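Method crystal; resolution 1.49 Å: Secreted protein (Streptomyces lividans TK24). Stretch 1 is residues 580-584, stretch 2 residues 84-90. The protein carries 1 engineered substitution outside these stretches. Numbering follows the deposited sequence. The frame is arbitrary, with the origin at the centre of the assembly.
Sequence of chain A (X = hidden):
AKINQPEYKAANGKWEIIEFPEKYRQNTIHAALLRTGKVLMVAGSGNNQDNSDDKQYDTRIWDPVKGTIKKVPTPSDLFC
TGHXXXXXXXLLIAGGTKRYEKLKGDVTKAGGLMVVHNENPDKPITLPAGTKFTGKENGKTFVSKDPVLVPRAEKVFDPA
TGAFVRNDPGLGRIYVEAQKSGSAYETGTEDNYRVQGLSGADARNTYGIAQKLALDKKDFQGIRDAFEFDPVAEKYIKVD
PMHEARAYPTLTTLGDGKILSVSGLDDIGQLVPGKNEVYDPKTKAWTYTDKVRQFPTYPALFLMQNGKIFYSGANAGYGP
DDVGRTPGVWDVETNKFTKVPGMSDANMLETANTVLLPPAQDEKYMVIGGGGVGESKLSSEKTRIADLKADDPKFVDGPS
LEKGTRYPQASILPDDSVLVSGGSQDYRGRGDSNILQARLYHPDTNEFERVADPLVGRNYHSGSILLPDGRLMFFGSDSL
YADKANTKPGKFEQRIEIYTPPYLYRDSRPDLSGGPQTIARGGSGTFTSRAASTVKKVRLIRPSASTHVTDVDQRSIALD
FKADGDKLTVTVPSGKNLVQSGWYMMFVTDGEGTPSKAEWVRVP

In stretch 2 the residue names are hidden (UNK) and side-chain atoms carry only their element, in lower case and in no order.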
ATOM      1  N   GLN A 580       2.970  -0.577 -19.266  1.00  7.53           N
ATOM      2  CA  GLN A 580       2.905   0.863 -18.940  1.00  8.17           C
ATOM      3  C   GLN A 580       4.270   1.482 -19.314  1.00  7.62           C
ATOM      4  O   GLN A 580       5.314   0.852 -19.102  1.00  8.79           O
ATOM      5  CB  GLN A 580       2.591   1.021 -17.440  1.00  9.58           C
ATOM      6  CG  GLN A 580       1.217   0.449 -17.085  1.00 11.38           C
ATOM      7  CD  GLN A 580       1.003   0.226 -15.584  1.00 14.17           C
ATOM      8  OE1 GLN A 580       1.872  -0.290 -14.882  1.00 16.97           O
ATOM      9  NE2 GLN A 580      -0.151   0.649 -15.083  1.00 16.78           N
ATOM     10  N   SER A 581       4.246   2.716 -19.797  1.00  7.14           N
ATOM     11  CA  SER A 581       5.504   3.386 -20.073  1.00  7.38           C
ATOM     12  C   SER A 581       6.289   3.598 -18.774  1.00  7.30           C
ATOM     13  O   SER A 581       5.732   3.814 -17.691  1.00  8.01           O
ATOM     14  CB  SER A 581       5.211   4.710 -20.688  1.00  8.47           C
ATOM     15  OG  SER A 581       4.525   4.537 -21.901  1.00 10.69           O
ATOM     16  N   GLY A 582       7.596   3.499 -18.883  1.00  7.26           N
ATOM     17  CA  GLY A 582       8.465   3.573 -17.745  1.00  7.20           C
ATOM     18  C   GLY A 582       9.597   2.599 -17.839  1.00  7.12           C
ATOM     19  O   GLY A 582       9.835   2.000 -18.887  1.00  7.59           O
ATOM     20  N   TRP A 583      10.318   2.487 -16.748  1.00  6.92           N
ATOM     21  CA  TRP A 583      11.507   1.669 -16.684  1.00  7.40           C
ATOM     22  C   TRP A 583      11.182   0.325 -16.054  1.00  7.11           C
ATOM     23  O   TRP A 583      10.416   0.242 -15.099  1.00  7.26           O
ATOM     24  CB  TRP A 583      12.564   2.370 -15.867  1.00  7.79           C
ATOM     25  CG  TRP A 583      13.212   3.502 -16.552  1.00  8.60           C
ATOM     26  CD1 TRP A 583      12.721   4.786 -16.674  1.00  9.33           C
ATOM     27  CD2 TRP A 583      14.449   3.478 -17.249  1.00  9.37           C
ATOM     28  NE1 TRP A 583      13.631   5.563 -17.341  1.00  9.97           N
ATOM     29  CE2 TRP A 583      14.691   4.789 -17.713  1.00  9.83           C
ATOM     30  CE3 TRP A 583      15.393   2.490 -17.475  1.00 10.42           C
ATOM     31  CZ2 TRP A 583      15.847   5.128 -18.399  1.00 11.12           C
ATOM     32  CZ3 TRP A 583      16.519   2.811 -18.176  1.00 11.76           C
ATOM     33  CH2 TRP A 583      16.745   4.122 -18.622  1.00 11.74           C
ATOM     34  N   TYR A 584      11.853  -0.711 -16.543  1.00  6.64           N
ATOM     35  CA  TYR A 584      11.671  -2.069 -16.159  1.00  6.93           C
ATOM     36  C   TYR A 584      13.013  -2.749 -15.989  1.00  7.24           C
ATOM     37  O   TYR A 584      13.975  -2.439 -16.697  1.00  6.95           O
ATOM     38  CB  TYR A 584      10.943  -2.845 -17.231  1.00  7.28           C
ATOM     39  CG  TYR A 584       9.487  -2.485 -17.429  1.00  7.04           C
ATOM     40  CD1 TYR A 584       9.133  -1.369 -18.179  1.00  7.39           C
ATOM     41  CD2 TYR A 584       8.473  -3.243 -16.863  1.00  7.17           C
ATOM     42  CE1 TYR A 584       7.814  -1.022 -18.344  1.00  7.26           C
ATOM     43  CE2 TYR A 584       7.146  -2.910 -17.043  1.00  7.03           C
ATOM     44  CZ  TYR A 584       6.809  -1.796 -17.757  1.00  7.26           C
ATOM     45  OH  TYR A 584       5.474  -1.485 -17.944  1.00  8.37           O
ATOM     46  N   UNK A  84       3.801   6.210  -7.317  1.00  8.55           N
ATOM     47  CA  UNK A  84       3.961   5.306  -8.427  1.00  8.56           C
ATOM     48  C   UNK A  84       5.000   5.895  -9.393  1.00  8.16           C
ATOM     49  O   UNK A  84       5.251   7.106  -9.412  1.00  8.10           O
ATOM     50  c   UNK A  84       2.133   6.087  -9.939  1.00 10.24           C
ATOM     51  o   UNK A  84       2.713   3.727  -9.804  1.00 10.95           O
ATOM     52  c   UNK A  84       2.611   4.968  -9.068  1.00  9.88           C
ATOM     53  N   UNK A  85       5.633   5.028 -10.166  1.00  7.36           N
ATOM     54  CA  UNK A  85       6.585   5.446 -11.187  1.00  7.35           C
ATOM     55  C   UNK A  85       5.911   6.095 -12.365  1.00  7.39           C
ATOM     56  O   UNK A  85       4.968   5.560 -12.925  1.00  8.74           O
ATOM     57  c   UNK A  85       9.145   3.599 -13.479  1.00  8.58           C
ATOM     58  c   UNK A  85       7.368   4.222 -11.678  1.00  7.25           C
ATOM     59  c   UNK A  85       8.554   4.647 -12.551  1.00  7.75           C
ATOM     60  o   UNK A  85       9.834   3.959 -14.461  1.00  9.02           O
ATOM     61  n   UNK A  85       8.984   2.337 -13.172  1.00  9.22           N
ATOM     62  N   UNK A  86       6.420   7.241 -12.760  1.00  7.41           N
ATOM     63  CA  UNK A  86       6.014   7.923 -13.977  1.00  7.95           C
ATOM     64  C   UNK A  86       6.782   7.369 -15.174  1.00  8.44           C
ATOM     65  O   UNK A  86       7.753   6.646 -15.047  1.00  8.74           O
ATOM     66  c   UNK A  86       5.948  11.539 -12.686  1.00  9.89           C
ATOM     67  c   UNK A  86       4.040   9.936 -12.795  1.00  9.69           C
ATOM     68  c   UNK A  86       6.299   9.409 -13.830  1.00  8.19           C
ATOM     69  c   UNK A  86       5.542  10.090 -12.706  1.00  8.91           C
ATOM     70  N   UNK A  87       6.303   7.717 -16.358  1.00  9.91           N
ATOM     71  CA  UNK A  87       6.964   7.240 -17.592  1.00 10.80           C
ATOM     72  C   UNK A  87       8.422   7.610 -17.714  1.00 11.88           C
ATOM     73  O   UNK A  87       9.230   6.864 -18.300  1.00 13.63           O
ATOM     74  c   UNK A  87       6.206   7.728 -18.821  1.00 11.40           C
ATOM     75  N   UNK A  88       8.825   8.746 -17.134  1.00 12.89           N
ATOM     76  CA  UNK A  88      10.239   9.073 -17.142  1.00 14.24           C
ATOM     77  C   UNK A  88      11.102   8.492 -16.040  1.00 13.79           C
ATOM     78  O   UNK A  88      12.287   8.814 -15.928  1.00 15.21           O
ATOM     79  c   UNK A  88      10.398  10.578 -17.187  1.00 15.58           C
ATOM     80  n   UNK A  88      10.154  12.575 -15.890  1.00 20.57           N
ATOM     81  o   UNK A  88       9.556  10.627 -14.922  1.00 15.23           O
ATOM     82  c   UNK A  88      10.010  11.253 -15.895  1.00 17.22           C
ATOM     83  N   UNK A  89      10.562   7.580 -15.230  1.00 10.80           N
ATOM     84  CA  UNK A  89      11.326   6.965 -14.152  1.00 10.77           C
ATOM     85  C   UNK A  89      11.289   7.723 -12.858  1.00 10.02           C
ATOM     86  O   UNK A  89      11.717   7.217 -11.834  1.00 11.47           O
ATOM     87  N   UNK A  90      10.748   8.946 -12.845  1.00  9.02           N
ATOM     88  CA  UNK A  90      10.587   9.645 -11.578  1.00  8.48           C
ATOM     89  C   UNK A  90       9.474   8.977 -10.789  1.00  8.20           C
ATOM     90  O   UNK A  90       8.591   8.352 -11.347  1.00  8.64           O
ATOM     91  c   UNK A  90      11.370  11.940 -12.315  1.00  9.09           C
ATOM     92  c   UNK A  90      10.225  11.099 -11.770  1.00  8.46           C
ATOM     93  o   UNK A  90      12.480  11.483 -12.522  1.00  9.63           O
ATOM     94  n   UNK A  90      11.069  13.206 -12.527  1.00 10.28           N
TER
HETATM   95  O   HOH W   1      13.786   8.364 -18.535  1.00 17.39           O

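Position 84 carries three side-chain atoms, a carbon bonded to one oxygen and one further carbon. Branching at the first carbon into a hydroxyl and a methyl identifies threonine, T84. The nearest approach of its side chain to stretch 1 is T84 OG1 to Q580 OE1, 6.5 Å, too far for contact, and its hydroxyl is satisfied elsewhere in the structure.

At position 85 an unbranched run of three carbons ends in one oxygen and one nitrogen, the signature of a primary amide two methylenes from the backbone. Its CA-to-CB bond points toward stretch 1, and both polar atoms meet the backbone of W583: the oxygen lies 2.8 Å from W583 N and the nitrogen 3.2 Å from W583 O. The terminal nitrogen excludes an acid, and an asparagine would be one carbon short, so the residue is glutamine, Q85. With chi1 and chi2 both t, the chain is extended and its amide reads the donor and acceptor of a single residue, much as a neighbouring strand would.

Position 86 has four carbons forked at the second and no heteroatom. This is leucine, L86, its CA-to-CB bond directed away from stretch 1. Its backbone O accepts a hydrogen bond from the N of position 89 (3.0 Å), closing a type I turn that begins here.

A lone carbon at position 87 defines alanine, A87. This CB packs 3.7 Å from S581 CB, while A87 CA lies 3.6 Å from S581 O. A87 O receives a CA-H...O contact from G582 CA at 3.4 Å.

Two carbons, the second bearing an oxygen and a nitrogen, mark position 88. Its CA-to-CB bond points away from stretch 1, and its side-chain oxygen takes a hydrogen bond from the backbone N of position 90 at 2.9 Å. The residue is asparagine, N88. Its backbone O is linked to the indole through water 1, which donates to N88 O and accepts from W583 NE1, each at 3.0 Å.

Position 89 has no side-chain atoms and is therefore glycine, G89. Its CA sits 3.6 Å from W583 CD1; a CB here would fall 2.9 Å from that same CD1, a clash, and the backbone angles of 88/-9 independently call for glycine.

Position 90 again shows two carbons, the second with an oxygen and a nitrogen, and does not touch stretch 1. It is asparagine, N90, whose backbone O accepts from L86 N at 2.8 Å.

The contact thus joins the strand at 582-584 to the end of a second strand, at Q85, and the turn that follows it, burying 253 Å² in all. Two nearly linear hydrogen bonds, with angles of 170° and 174°, anchor the Q85 amide to W583. G582 CA and A87 CA lie 4.0 Å apart. A CB on G582 would be tight against Q85 OE1 at 3.0 Å, and the backbone angles of 141/-171 call for glycine in any case. The indole then rests beside the turn, where G89 leaves room for it and the bridging water completes its polar contact.

Stretch 2 (84-90) TQLANGN
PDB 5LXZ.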